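Local structure of purine nucleoside phosphorylase (1ODK) at residues 26-31 against 219-224; 72-77 against 83-88; 197-202 against 226-231. The protein probably catalyses the reversible phosphorolysis of purine nucleosides, releasing the free base and a pentose 1-phosphate, as a hexameric member of the phosphorylase superfamily. All blocks are in the same frame, centred on the assembly; numbering follows the deposited sequence.

Interaction 1. Residues 26-31 against 219-224; sequences AEWIAK and EGVRRM
W28 meets V221 and R222 with the far end of its six-membered ring, and the direct contact between residues 26-31 and 219-224 is entirely one of van der Waals packing. Its CH2 lies 3.8 Å from R222 CA, which sits at the ring edge, near the ring plane. R222 CB, 3.9 Å from the same W28 CH2, and the neighbouring CG extend the touch along the arginine stem. V221 comes at the next ring carbon, its CG1 4.0 Å from W28 CZ3 and approaching obliquely. With CG anti to the backbone N (chi1 176°), the indole points to helix 214-233; it also packs on Q218, one residue before the 219-224 segment. I29, one residue on, turns its side chain to V225.

Helix 23-33 here lies beside helix 214-233, the long C-terminal helix of this alpha/beta fold, and both send side chains to V88 on one face of the central sheet.

The polar contacts lie within the second helix, where E219 binds two arginines one turn on. R222 grips its carboxylate side-on: NE reaches E219 OE2 at 3.1 Å (N-H...O 164°), and NH2 reaches E219 OE1, also at 3.1 Å. R223 NE adds a shorter bond of 2.8 Å to E219 OE1, so this oxygen takes two donors, both from the same face of the carboxylate plane. A bend at chi3 carries the R222 guanidinium away from W28, its plane 65° from that of the indole. NH2 of R222 also bonds to Y146 OH, and NH1 forms a salt bridge with E226.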
# COMPACT_ATOMS: atom_id res chain seq x y z
N ALA B 26 4.90 -35.70 12.19
CA ALA B 26 5.44 -35.50 13.53
C ALA B 26 5.52 -36.85 14.24
O ALA B 26 6.53 -37.20 14.85
CB ALA B 26 4.56 -34.55 14.33
N GLU B 27 4.43 -37.62 14.15
CA GLU B 27 4.36 -38.93 14.78
C GLU B 27 5.44 -39.86 14.22
O GLU B 27 6.14 -40.54 14.98
CB GLU B 27 2.99 -39.56 14.55
CG GLU B 27 2.84 -40.97 15.09
CD GLU B 27 1.46 -41.54 14.85
OE1 GLU B 27 1.03 -41.60 13.68
OE2 GLU B 27 0.80 -41.92 15.84
N TRP B 28 5.58 -39.86 12.90
CA TRP B 28 6.58 -40.70 12.24
C TRP B 28 7.99 -40.34 12.70
O TRP B 28 8.82 -41.23 12.94
CB TRP B 28 6.48 -40.54 10.73
CG TRP B 28 7.54 -41.30 10.00
CD1 TRP B 28 7.56 -42.63 9.73
CD2 TRP B 28 8.77 -40.76 9.49
NE1 TRP B 28 8.73 -42.96 9.07
CE2 TRP B 28 9.48 -41.83 8.91
CE3 TRP B 28 9.33 -39.48 9.46
CZ2 TRP B 28 10.74 -41.67 8.31
CZ3 TRP B 28 10.58 -39.31 8.86
CH2 TRP B 28 11.27 -40.40 8.30
N ILE B 29 8.27 -39.05 12.81
CA ILE B 29 9.58 -38.58 13.24
C ILE B 29 9.88 -39.04 14.66
O ILE B 29 10.96 -39.57 14.94
CB ILE B 29 9.68 -37.04 13.20
CG1 ILE B 29 9.58 -36.53 11.77
CG2 ILE B 29 10.99 -36.58 13.83
CD1 ILE B 29 9.47 -35.01 11.68
N ALA B 30 8.94 -38.82 15.56
CA ALA B 30 9.11 -39.19 16.96
C ALA B 30 9.38 -40.68 17.12
O ALA B 30 10.34 -41.08 17.79
CB ALA B 30 7.89 -38.78 17.76
N LYS B 31 8.54 -41.51 16.51
CA LYS B 31 8.68 -42.95 16.61
C LYS B 31 9.90 -43.52 15.90
O LYS B 31 10.50 -44.49 16.36
CB LYS B 31 7.41 -43.63 16.08
CG LYS B 31 6.21 -43.46 17.01
CD LYS B 31 4.92 -43.98 16.39
CE LYS B 31 3.85 -44.19 17.46
NZ LYS B 31 3.69 -42.98 18.32
N GLU B 219 11.49 -40.35 1.05
CA GLU B 219 12.94 -40.38 1.20
C GLU B 219 13.46 -38.96 1.41
O GLU B 219 14.39 -38.74 2.20
CB GLU B 219 13.59 -41.01 -0.04
CG GLU B 219 15.11 -40.86 -0.09
CD GLU B 219 15.83 -41.51 1.08
OE1 GLU B 219 17.06 -41.29 1.21
OE2 GLU B 219 15.19 -42.23 1.87
N GLY B 220 12.86 -38.00 0.71
CA GLY B 220 13.28 -36.61 0.87
C GLY B 220 12.99 -36.17 2.29
O GLY B 220 13.79 -35.47 2.91
N VAL B 221 11.84 -36.58 2.80
CA VAL B 221 11.45 -36.25 4.17
C VAL B 221 12.42 -36.86 5.18
O VAL B 221 12.81 -36.22 6.16
CB VAL B 221 10.03 -36.76 4.47
CG1 VAL B 221 9.74 -36.66 5.97
CG2 VAL B 221 9.00 -35.95 3.66
N ARG B 222 12.82 -38.11 4.95
CA ARG B 222 13.74 -38.77 5.86
C ARG B 222 15.08 -38.03 5.90
O ARG B 222 15.65 -37.82 6.97
CB ARG B 222 13.98 -40.22 5.44
CG ARG B 222 14.80 -41.03 6.45
CD ARG B 222 15.35 -42.30 5.83
NE ARG B 222 16.34 -42.02 4.78
CZ ARG B 222 17.54 -41.50 5.01
NH1 ARG B 222 17.92 -41.21 6.25
NH2 ARG B 222 18.37 -41.27 4.00
N ARG B 223 15.58 -37.66 4.73
CA ARG B 223 16.86 -36.95 4.63
C ARG B 223 16.81 -35.61 5.34
O ARG B 223 17.73 -35.23 6.07
CB ARG B 223 17.21 -36.72 3.16
CG ARG B 223 17.39 -38.00 2.35
CD ARG B 223 17.55 -37.67 0.87
NE ARG B 223 17.88 -38.86 0.08
CZ ARG B 223 18.12 -38.85 -1.22
NH1 ARG B 223 18.07 -37.71 -1.90
NH2 ARG B 223 18.41 -39.98 -1.85
N MET B 224 15.72 -34.88 5.12
CA MET B 224 15.53 -33.57 5.73
C MET B 224 15.51 -33.65 7.27
O MET B 224 16.11 -32.81 7.95
CB MET B 224 14.24 -32.96 5.18
CG MET B 224 13.48 -32.07 6.12
SD MET B 224 12.03 -31.46 5.26
CE MET B 224 10.83 -32.74 5.59

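Interaction 2. Residues 72-77 against 83-88; sequences IVVEEL and RVLVRV
L85 projects from its strand toward helix 67-79 and meets L77 and V74 through a single methyl, CD2. The nearest approach is to L77 CD1, 4.0 Å from L85 CD2; the CB of L77 also lies against this methyl, and the two leucine side chains run at a slant to one another. V74, one turn earlier on the helix, makes a looser touch, its CG1 4.4 Å from L85 CD2. The chi2 of L85, 81°, leaves CD2 roughly anti to its CA, which makes that branch the extended one and puts it at the helix surface.

Around this apolar cluster, L19 of strand 16-20 packs on V74, L77 and L85 alike, and L185 and L188 of helix 182-192 press on V74. Backbone hydrogen bonds between V84 and V17 and between L85 and R195 fix the strand between its neighbours. On another side of the helix, E76 bonds to Y160 of a second subunit. Strand 56-61, helix 67-79 and strand 84-93 follow in sequence, and both strands pair in parallel with 16-20 between them: a beta-alpha-beta crossover that spans one intervening strand, with L85, beside L19, among the sheet residues on which its helix packs.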
# COMPACT_ATOMS: atom_id res chain seq x y z
N ILE B 72 1.03 -19.23 16.00
CA ILE B 72 0.39 -19.57 17.27
C ILE B 72 1.21 -20.66 17.98
O ILE B 72 1.44 -20.58 19.19
CB ILE B 72 -1.04 -20.10 17.04
CG1 ILE B 72 -1.98 -18.92 16.79
CG2 ILE B 72 -1.49 -20.95 18.24
CD1 ILE B 72 -3.36 -19.34 16.31
N VAL B 73 1.64 -21.66 17.22
CA VAL B 73 2.41 -22.77 17.78
C VAL B 73 3.79 -22.31 18.25
O VAL B 73 4.24 -22.69 19.33
CB VAL B 73 2.54 -23.92 16.76
CG1 VAL B 73 3.46 -25.02 17.32
CG2 VAL B 73 1.17 -24.50 16.46
N VAL B 74 4.45 -21.49 17.44
CA VAL B 74 5.78 -20.98 17.80
C VAL B 74 5.70 -20.10 19.05
O VAL B 74 6.50 -20.27 19.98
CB VAL B 74 6.39 -20.17 16.62
CG1 VAL B 74 7.66 -19.47 17.06
CG2 VAL B 74 6.69 -21.11 15.46
N GLU B 75 4.75 -19.17 19.09
CA GLU B 75 4.60 -18.28 20.25
C GLU B 75 4.42 -19.10 21.53
O GLU B 75 5.02 -18.81 22.56
CB GLU B 75 3.39 -17.36 20.05
CG GLU B 75 3.57 -16.28 18.98
CD GLU B 75 4.25 -15.02 19.51
OE1 GLU B 75 5.09 -15.12 20.43
OE2 GLU B 75 3.94 -13.92 19.00
N GLU B 76 3.58 -20.13 21.46
CA GLU B 76 3.33 -20.96 22.63
C GLU B 76 4.52 -21.85 22.97
O GLU B 76 4.82 -22.05 24.15
CB GLU B 76 2.04 -21.76 22.42
CG GLU B 76 0.81 -20.84 22.41
CD GLU B 76 -0.51 -21.57 22.17
OE1 GLU B 76 -0.53 -22.81 22.17
OE2 GLU B 76 -1.53 -20.87 21.98
N LEU B 77 5.22 -22.36 21.95
CA LEU B 77 6.39 -23.20 22.18
C LEU B 77 7.48 -22.42 22.92
O LEU B 77 8.16 -22.96 23.79
CB LEU B 77 6.95 -23.72 20.85
CG LEU B 77 6.22 -24.91 20.22
CD1 LEU B 77 6.91 -25.29 18.92
CD2 LEU B 77 6.24 -26.10 21.19
N ARG B 83 13.91 -23.14 22.54
CA ARG B 83 15.00 -22.20 22.28
C ARG B 83 15.58 -22.34 20.88
O ARG B 83 16.08 -21.37 20.31
CB ARG B 83 16.11 -22.41 23.32
CG ARG B 83 15.65 -22.08 24.73
CD ARG B 83 15.43 -20.59 24.90
NE ARG B 83 14.40 -20.28 25.89
CZ ARG B 83 14.39 -20.72 27.14
NH1 ARG B 83 15.38 -21.49 27.58
NH2 ARG B 83 13.40 -20.39 27.96
N VAL B 84 15.53 -23.55 20.34
CA VAL B 84 16.03 -23.83 19.00
C VAL B 84 14.89 -24.52 18.25
O VAL B 84 14.50 -25.64 18.59
CB VAL B 84 17.27 -24.76 19.05
CG1 VAL B 84 17.76 -25.05 17.65
CG2 VAL B 84 18.37 -24.09 19.88
N LEU B 85 14.36 -23.86 17.22
CA LEU B 85 13.25 -24.42 16.47
C LEU B 85 13.54 -24.53 14.98
O LEU B 85 13.80 -23.52 14.32
CB LEU B 85 11.98 -23.58 16.68
CG LEU B 85 11.58 -23.34 18.14
CD1 LEU B 85 12.42 -22.21 18.72
CD2 LEU B 85 10.11 -22.97 18.23
N VAL B 86 13.49 -25.75 14.47
CA VAL B 86 13.77 -25.98 13.06
C VAL B 86 12.57 -26.53 12.31
O VAL B 86 12.10 -27.64 12.58
CB VAL B 86 14.97 -26.94 12.88
CG1 VAL B 86 15.20 -27.24 11.40
CG2 VAL B 86 16.23 -26.31 13.49
N ARG B 87 12.06 -25.75 11.37
CA ARG B 87 10.94 -26.19 10.56
C ARG B 87 11.43 -27.24 9.57
O ARG B 87 12.50 -27.09 8.97
CB ARG B 87 10.31 -25.03 9.78
CG ARG B 87 9.38 -25.47 8.65
CD ARG B 87 8.58 -24.31 8.06
NE ARG B 87 8.11 -24.59 6.70
CZ ARG B 87 7.26 -25.55 6.36
NH1 ARG B 87 6.75 -26.35 7.30
NH2 ARG B 87 6.93 -25.72 5.09
N VAL B 88 10.67 -28.32 9.43
CA VAL B 88 10.98 -29.36 8.48
C VAL B 88 9.67 -29.56 7.73
O VAL B 88 8.65 -29.89 8.33
CB VAL B 88 11.41 -30.69 9.15
CG1 VAL B 88 12.80 -30.53 9.75
CG2 VAL B 88 10.41 -31.11 10.22

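Interaction 3. Residues 197-202 against 226-231; sequences GAILAV and EVALEA
With CG1 anti to the backbone N (chi1 180°) and the chain continued straight at chi2, I199 extends its CD1 from the strand to V227, while its CG2, held between the backbone N and the carbonyl carbon, is turned to A228. The two branches thus meet successive residues of helix 214-233. CD1 of I199 lies 3.6 Å from V227 CG1, a close methyl contact, and the two side chains cross at about a right angle; V227 CB is near the same methyl at 3.8 Å from I199 CD1. A228 offers its lone methyl, with CB 4.2 Å from I199 CG2. Its small size fits the close approach of the backbones here, where the CA atoms of I199 and A228 are 7.2 Å apart.

V88 of the adjoining strand touches both I199 and A228, L103 packs on I199 from strand 103-106, and L144 of helix 131-144 lies on V227, so the contact is enclosed by apolar groups. L18 of strand 16-20 continues this surface under A228 and L229. Through I199 against V227 and A228, the C-terminal helix packs along the strand, in roughly the opposite direction, on one face of the central sheet of an alpha/beta phosphorylase fold.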
# COMPACT_ATOMS: atom_id res chain seq x y z
N GLY B 197 15.31 -21.97 12.16
CA GLY B 197 15.87 -22.40 10.90
C GLY B 197 14.82 -23.20 10.16
O GLY B 197 13.79 -23.56 10.73
N ALA B 198 15.07 -23.46 8.89
CA ALA B 198 14.13 -24.23 8.09
C ALA B 198 14.82 -24.99 6.97
O ALA B 198 15.68 -24.45 6.27
CB ALA B 198 13.05 -23.31 7.50
N ILE B 199 14.46 -26.25 6.83
CA ILE B 199 14.98 -27.07 5.75
C ILE B 199 13.74 -27.70 5.13
O ILE B 199 12.81 -28.10 5.84
CB ILE B 199 15.96 -28.14 6.26
CG1 ILE B 199 16.46 -28.97 5.08
CG2 ILE B 199 15.30 -29.00 7.33
CD1 ILE B 199 17.60 -29.91 5.43
N LEU B 200 13.69 -27.75 3.81
CA LEU B 200 12.53 -28.29 3.13
C LEU B 200 12.89 -29.35 2.10
O LEU B 200 14.01 -29.39 1.60
CB LEU B 200 11.77 -27.17 2.40
CG LEU B 200 11.35 -25.94 3.21
CD1 LEU B 200 10.82 -24.88 2.26
CD2 LEU B 200 10.29 -26.33 4.24
N ALA B 201 11.92 -30.20 1.80
CA ALA B 201 12.09 -31.23 0.80
C ALA B 201 11.10 -30.87 -0.31
O ALA B 201 9.92 -30.66 -0.04
CB ALA B 201 11.75 -32.60 1.38
N VAL B 202 11.57 -30.77 -1.55
CA VAL B 202 10.70 -30.45 -2.67
C VAL B 202 9.73 -31.61 -2.90
O VAL B 202 10.15 -32.74 -3.12
CB VAL B 202 11.51 -30.20 -3.96
CG1 VAL B 202 10.57 -29.92 -5.12
CG2 VAL B 202 12.46 -29.04 -3.76
N GLU B 226 16.80 -36.07 9.21
CA GLU B 226 18.12 -36.47 9.69
C GLU B 226 19.03 -35.24 9.75
O GLU B 226 19.78 -35.06 10.71
CB GLU B 226 18.73 -37.52 8.76
CG GLU B 226 20.09 -38.03 9.21
CD GLU B 226 20.68 -39.05 8.25
OE1 GLU B 226 21.74 -39.62 8.59
OE2 GLU B 226 20.10 -39.28 7.17
N VAL B 227 18.98 -34.41 8.71
CA VAL B 227 19.80 -33.21 8.68
C VAL B 227 19.42 -32.28 9.83
O VAL B 227 20.29 -31.78 10.55
CB VAL B 227 19.65 -32.44 7.34
CG1 VAL B 227 20.30 -31.07 7.45
CG2 VAL B 227 20.29 -33.24 6.21
N ALA B 228 18.12 -32.08 10.02
CA ALA B 228 17.64 -31.20 11.08
C ALA B 228 18.02 -31.69 12.47
O ALA B 228 18.45 -30.90 13.31
CB ALA B 228 16.12 -31.03 10.97
N LEU B 229 17.85 -32.98 12.73
CA LEU B 229 18.18 -33.54 14.04
C LEU B 229 19.67 -33.35 14.33
O LEU B 229 20.05 -32.91 15.42
CB LEU B 229 17.81 -35.03 14.10
CG LEU B 229 16.31 -35.31 14.18
CD1 LEU B 229 16.03 -36.78 13.91
CD2 LEU B 229 15.78 -34.91 15.55
N GLU B 230 20.50 -33.68 13.35
CA GLU B 230 21.94 -33.53 13.50
C GLU B 230 22.30 -32.06 13.73
O GLU B 230 23.18 -31.75 14.55
CB GLU B 230 22.64 -34.04 12.24
CG GLU B 230 22.59 -35.55 12.10
CD GLU B 230 23.31 -36.25 13.23
OE1 GLU B 230 22.69 -37.06 13.94
OE2 GLU B 230 24.52 -35.98 13.41
N ALA B 231 21.62 -31.17 13.03
CA ALA B 231 21.87 -29.74 13.14
C ALA B 231 21.53 -29.15 14.51
O ALA B 231 22.31 -28.37 15.06
CB ALA B 231 21.10 -28.99 12.05

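In the fold
Interactions 2 and 3 are buried and purely aliphatic, each seating a helix on a strand, whereas interaction 1 is partly buried and joins two helices, with an indole and an arginine stem beside a salt-bridge network. Strands 84-93 and 195-205 are parallel neighbours, and probable hydrogen bonds between R87 N and G197 O and between I199 N and R87 O join interactions 2 and 3. Their helices lie on opposite faces of the sheet, 67-79 on the side of L85 and 214-233 on the side of V88. Helix 214-233 serves both interactions 1 and 3, and M224, at the end of the interaction 1 segment, rests its sulfur on the backbone of residues 199-201 and on V88.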